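Local coordinates for Csc2 (Thermofilum pendens, PDB 4TXD), which probably binds CRISPR RNA as the Cas7-family subunit of a type I-D CRISPR surveillance complex, and carries a bound zinc ion, at residues R122-Q126 with E127-K131; P90-P94 with Q95-A99. All coordinates share one frame; numbering follows the deposited sequence.

Interaction 1 (R122-Q126 with E127-K131); sequences RWLVQ and EVIGK
One face of the W123 indole is packed by E127, whose CB makes a CH-pi contact 3.9 Å from the centroid of the five-membered ring, while the CG2 methyl of V128 approaches the six-membered ring obliquely, 3.6 Å from W123 CZ3; within 122-126 the R122 guanidinium has Q126 CG over one face. The site is a pi-bulge in helix 118-134, where one wider turn interrupts the alpha-helical pattern. L124 O marks it by accepting two backbone hydrogen bonds: V128 N comes from above the carbonyl plane, whereas I129 N, 2.9 Å from that oxygen, arrives nearly in line with C=O. G130 N bonds back five residues to V125 O, whereas E127 N keeps the ordinary four-residue step to W123 O. The indole swings toward the next turn because its CG is anti to the backbone N (chi1 -179°). E127 suits the exposed side: its methylenes serve the ring while its carboxylate, turned 45° from the ring plane, stays outward. W123 also makes a cation-pi contact with K345 of helix 343-365, and W348 of that helix touches L124 and V128. The branched V128 gives L124 an apolar neighbour, L124 CD1 lying 4.0 Å from V128 CB.

Interaction 2 (P90-P94 with Q95-A99); sequences PVIQP and QKLMA
This is a local strand-to-helix junction with an N-cap: strand 85-92 of the antiparallel sheet, consistent with the RRM-like core of Cas7 proteins, ends at I92, and helix 94-115 starts almost at once. Q93 takes the N-cap position, yet its side chain turns elsewhere: in the conformer described, OE1 accepts from I75 N. Q93 O starts the helical bonding, accepting in the carbonyl plane from L97 N at 3.2 Å, and also receives a weak bond from K96 N. P94 fits the first turn because a helix makes no use of an N-H there, and its ring helps fix the backbone; P94 O then accepts a nearly straight bond (171°) from M98 N at 2.9 Å. On the buried side I92 and L97 meet at about a right angle. I92 CG2 lies against the CG-CD2 arm of the leucine, 3.8 Å from L97 CD2, because this methyl stands anti to the backbone N while CG1 stands beside that N. Were L97 replaced by alanine, the CG2 methyl of I92 would probably lose its contact with the leucine arm, and a gap is likely to open between the strand end and the first turn. K96 passes I92 with its CB and then runs extended, carrying its amine to a water 3.1 Å from NZ. That water donates to V91 O at 2.7 Å and accepts from Q93 N, so it links the strand end to the helix. G273 O, N76 OD1 and R68 O also accept from K96 NZ, so its buried ammonium group is ringed by oxygens. Around the junction, I92 packs on F241 of strand 240-247, L97 on F199 and P94 on P201 of strand 197-204, while V91 touches T78 of strand 77-82 on the other flank of strand 85-92.

How the interactions relate
Both interactions are local, but they lie in different parts of the molecule, with centres about 34 Å apart and nearest atoms about 21 Å apart. Interaction 2, its centre about 10 Å from that of the chain, joins a sheet strand to helix 94-115 and turns its apolar side into the core; interaction 1 lies about 26 Å out, wholly within the next helix, 118-134, with R122, Q126 and E127 exposed. At 90-99 the chemistry is that of a helix start, with the first helical carbonyl bond, a proline and a buried lysine amine held by carbonyls and water. At 122-131 it is that of a helix interior widened in mid-course, one flank packed on helix 343-365.

Interaction 1 (R122-Q126 with E127-K131)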
loop_
_atom_site.group_PDB
_atom_site.type_symbol
_atom_site.label_atom_id
_atom_site.label_comp_id
_atom_site.label_asym_id
_atom_site.label_seq_id
_atom_site.Cartn_x
_atom_site.Cartn_y
_atom_site.Cartn_z
ATOM N N ARG A 122 -13.534 -11.236 22.163
ATOM C CA ARG A 122 -13.250 -12.630 22.392
ATOM C C ARG A 122 -13.078 -13.325 21.063
ATOM O O ARG A 122 -12.266 -14.171 20.961
ATOM C CB ARG A 122 -14.266 -13.342 23.271
ATOM C CG ARG A 122 -13.752 -14.690 23.768
ATOM C CD ARG A 122 -14.869 -15.667 23.846
ATOM N NE ARG A 122 -14.540 -17.080 23.939
ATOM C CZ ARG A 122 -13.782 -17.643 24.854
ATOM N NH1 ARG A 122 -13.170 -16.926 25.764
ATOM N NH2 ARG A 122 -13.628 -18.934 24.832
ATOM N N TRP A 123 -13.840 -12.944 20.055
ATOM C CA TRP A 123 -13.646 -13.508 18.734
ATOM C C TRP A 123 -12.215 -13.335 18.280
ATOM O O TRP A 123 -11.610 -14.253 17.844
ATOM C CB TRP A 123 -14.589 -12.933 17.690
ATOM C CG TRP A 123 -14.410 -13.518 16.347
ATOM C CD1 TRP A 123 -15.079 -14.553 15.825
ATOM C CD2 TRP A 123 -13.500 -13.087 15.342
ATOM N NE1 TRP A 123 -14.651 -14.809 14.570
ATOM C CE2 TRP A 123 -13.679 -13.910 14.246
ATOM C CE3 TRP A 123 -12.568 -12.067 15.262
ATOM C CZ2 TRP A 123 -12.954 -13.766 13.094
ATOM C CZ3 TRP A 123 -11.854 -11.921 14.104
ATOM C CH2 TRP A 123 -12.044 -12.766 13.048
ATOM N N LEU A 124 -11.689 -12.139 18.411
ATOM C CA LEU A 124 -10.348 -11.866 17.967
ATOM C C LEU A 124 -9.332 -12.632 18.767
ATOM O O LEU A 124 -8.397 -13.157 18.221
ATOM C CB LEU A 124 -10.035 -10.382 18.039
ATOM C CG LEU A 124 -8.679 -9.946 17.502
ATOM C CD1 LEU A 124 -8.691 -9.829 16.014
ATOM C CD2 LEU A 124 -8.126 -8.692 18.133
ATOM N N VAL A 125 -9.517 -12.676 20.062
ATOM C CA VAL A 125 -8.578 -13.343 20.908
ATOM C C VAL A 125 -8.589 -14.838 20.634
ATOM O O VAL A 125 -7.565 -15.434 20.550
ATOM C CB VAL A 125 -8.835 -13.044 22.379
ATOM C CG1 VAL A 125 -8.021 -13.928 23.274
ATOM C CG2 VAL A 125 -8.507 -11.620 22.669
ATOM N N GLN A 126 -9.759 -15.418 20.510
ATOM C CA GLN A 126 -9.869 -16.843 20.375
ATOM C C GLN A 126 -9.699 -17.315 18.955
ATOM O O GLN A 126 -8.959 -18.218 18.706
ATOM C CB GLN A 126 -11.178 -17.362 20.955
ATOM C CG GLN A 126 -11.299 -17.204 22.442
ATOM C CD GLN A 126 -10.289 -18.016 23.223
ATOM O OE1 GLN A 126 -10.055 -19.134 22.919
ATOM N NE2 GLN A 126 -9.683 -17.419 24.220
ATOM N N GLU A 127 -10.385 -16.681 18.032
ATOM C CA GLU A 127 -10.376 -17.121 16.665
ATOM C C GLU A 127 -9.192 -16.642 15.825
ATOM O O GLU A 127 -8.918 -17.187 14.792
ATOM C CB GLU A 127 -11.689 -16.783 16.000
ATOM C CG GLU A 127 -12.910 -17.317 16.708
ATOM C CD GLU A 127 -12.836 -18.791 16.996
ATOM O OE1 GLU A 127 -12.397 -19.533 16.124
ATOM O OE2 GLU A 127 -13.226 -19.189 18.095
ATOM N N VAL A 128 -8.480 -15.644 16.290
ATOM C CA VAL A 128 -7.359 -15.109 15.561
ATOM C C VAL A 128 -6.085 -15.245 16.341
ATOM O O VAL A 128 -5.220 -15.960 15.947
ATOM C CB VAL A 128 -7.611 -13.637 15.162
ATOM C CG1 VAL A 128 -6.350 -12.913 14.734
ATOM C CG2 VAL A 128 -8.645 -13.591 14.069
ATOM N N ILE A 129 -5.975 -14.542 17.438
ATOM C CA ILE A 129 -4.778 -14.582 18.230
ATOM C C ILE A 129 -4.459 -15.967 18.763
ATOM O O ILE A 129 -3.337 -16.373 18.773
ATOM C CB ILE A 129 -4.864 -13.589 19.363
ATOM C CG1 ILE A 129 -5.050 -12.214 18.785
ATOM C CG2 ILE A 129 -3.639 -13.638 20.228
ATOM C CD1 ILE A 129 -4.933 -11.130 19.797
ATOM N N GLY A 130 -5.473 -16.687 19.196
ATOM C CA GLY A 130 -5.279 -18.038 19.649
ATOM C C GLY A 130 -4.790 -18.955 18.553
ATOM O O GLY A 130 -3.947 -19.770 18.771
ATOM N N LYS A 131 -5.341 -18.789 17.375
ATOM C CA LYS A 131 -4.932 -19.552 16.236
ATOM C C LYS A 131 -3.487 -19.277 15.855
ATOM O O LYS A 131 -2.780 -20.156 15.487
ATOM C CB LYS A 131 -5.847 -19.292 15.080
ATOM C CG LYS A 131 -5.404 -19.985 13.827
ATOM C CD LYS A 131 -6.580 -20.321 12.948
ATOM C CE LYS A 131 -6.140 -20.839 11.592
ATOM N NZ LYS A 131 -7.009 -20.368 10.484
#

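Interaction 2 (P90-P94 with Q95-A99)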
loop_
_atom_site.group_PDB
_atom_site.type_symbol
_atom_site.label_atom_id
_atom_site.label_comp_id
_atom_site.label_asym_id
_atom_site.label_seq_id
_atom_site.Cartn_x
_atom_site.Cartn_y
_atom_site.Cartn_z
ATOM N N PRO A 90 8.736 16.409 -8.943
ATOM C CA PRO A 90 8.760 15.624 -7.705
ATOM C C PRO A 90 8.216 14.223 -7.921
ATOM O O PRO A 90 7.327 14.000 -8.748
ATOM C CB PRO A 90 7.840 16.408 -6.751
ATOM C CG PRO A 90 7.654 17.729 -7.360
ATOM C CD PRO A 90 7.944 17.643 -8.828
ATOM N N VAL A 91 8.744 13.283 -7.154
ATOM C CA VAL A 91 8.306 11.899 -7.248
ATOM C C VAL A 91 8.236 11.293 -5.852
ATOM O O VAL A 91 9.052 11.616 -4.972
ATOM C CB VAL A 91 9.254 11.076 -8.158
ATOM C CG1 VAL A 91 10.668 11.115 -7.617
ATOM C CG2 VAL A 91 8.775 9.636 -8.298
ATOM N N ILE A 92 7.231 10.457 -5.633
ATOM C CA ILE A 92 7.124 9.700 -4.399
ATOM C C ILE A 92 7.563 8.281 -4.711
ATOM O O ILE A 92 6.862 7.547 -5.402
ATOM C CB ILE A 92 5.683 9.710 -3.834
ATOM C CG1 ILE A 92 5.166 11.144 -3.715
ATOM C CG2 ILE A 92 5.636 8.998 -2.479
ATOM C CD1 ILE A 92 3.681 11.232 -3.353
ATOM N N GLN A 93 8.731 7.885 -4.218
ATOM C CA GLN A 93 9.299 6.577 -4.537
ATOM C C GLN A 93 8.453 5.437 -3.941
ATOM O O GLN A 93 7.768 5.623 -2.922
ATOM C CB GLN A 93 10.754 6.489 -4.037
ATOM C CG GLN A 93 11.772 7.293 -4.880
ATOM C CD GLN A 93 13.178 6.661 -4.880
ATOM O OE1 GLN A 93 13.892 6.677 -3.874
ATOM N NE2 GLN A 93 13.569 6.107 -6.020
ATOM N N PRO A 94 8.487 4.261 -4.577
ATOM C CA PRO A 94 7.710 3.093 -4.136
ATOM C C PRO A 94 7.846 2.768 -2.643
ATOM O O PRO A 94 6.835 2.479 -2.005
ATOM C CB PRO A 94 8.277 1.954 -4.993
ATOM C CG PRO A 94 8.694 2.628 -6.253
ATOM C CD PRO A 94 9.244 3.971 -5.816
ATOM N N GLN A 95 9.046 2.819 -2.074
ATOM C CA GLN A 95 9.160 2.448 -0.663
ATOM C C GLN A 95 8.535 3.496 0.275
ATOM O O GLN A 95 8.167 3.174 1.402
ATOM C CB GLN A 95 10.617 2.180 -0.287
ATOM C CG GLN A 95 11.175 0.883 -0.887
ATOM C CD GLN A 95 10.303 -0.344 -0.606
ATOM O OE1 GLN A 95 10.077 -0.719 0.546
ATOM N NE2 GLN A 95 9.816 -0.975 -1.668
ATOM N N LYS A 96 8.384 4.739 -0.176
ATOM C CA LYS A 96 7.614 5.709 0.610
ATOM C C LYS A 96 6.117 5.395 0.550
ATOM O O LYS A 96 5.422 5.487 1.562
ATOM C CB LYS A 96 7.861 7.150 0.144
ATOM C CG LYS A 96 9.317 7.555 0.199
ATOM C CD LYS A 96 9.498 9.056 -0.032
ATOM C CE LYS A 96 10.990 9.407 -0.019
ATOM N NZ LYS A 96 11.203 10.859 -0.193
ATOM N N LEU A 97 5.626 5.049 -0.641
ATOM C CA LEU A 97 4.231 4.657 -0.811
ATOM C C LEU A 97 3.909 3.424 0.048
ATOM O O LEU A 97 2.876 3.382 0.739
ATOM C CB LEU A 97 3.924 4.379 -2.287
ATOM C CG LEU A 97 3.917 5.633 -3.169
ATOM C CD1 LEU A 97 3.844 5.243 -4.619
ATOM C CD2 LEU A 97 2.730 6.546 -2.810
ATOM N N MET A 98 4.800 2.436 0.020
ATOM C CA MET A 98 4.669 1.270 0.892
ATOM C C MET A 98 4.566 1.663 2.352
ATOM O O MET A 98 3.668 1.207 3.059
ATOM C CB MET A 98 5.870 0.319 0.739
ATOM C CG MET A 98 5.882 -0.473 -0.530
ATOM S SD MET A 98 4.859 -1.944 -0.401
ATOM C CE MET A 98 5.810 -2.954 0.699
ATOM N N ALA A 99 5.517 2.467 2.805
ATOM C CA ALA A 99 5.601 2.825 4.207
ATOM C C ALA A 99 4.316 3.510 4.658
ATOM O O ALA A 99 3.756 3.136 5.692
ATOM C CB ALA A 99 6.793 3.716 4.466
HETATM O O HOH W 1 10.597 10.290 -3.149
#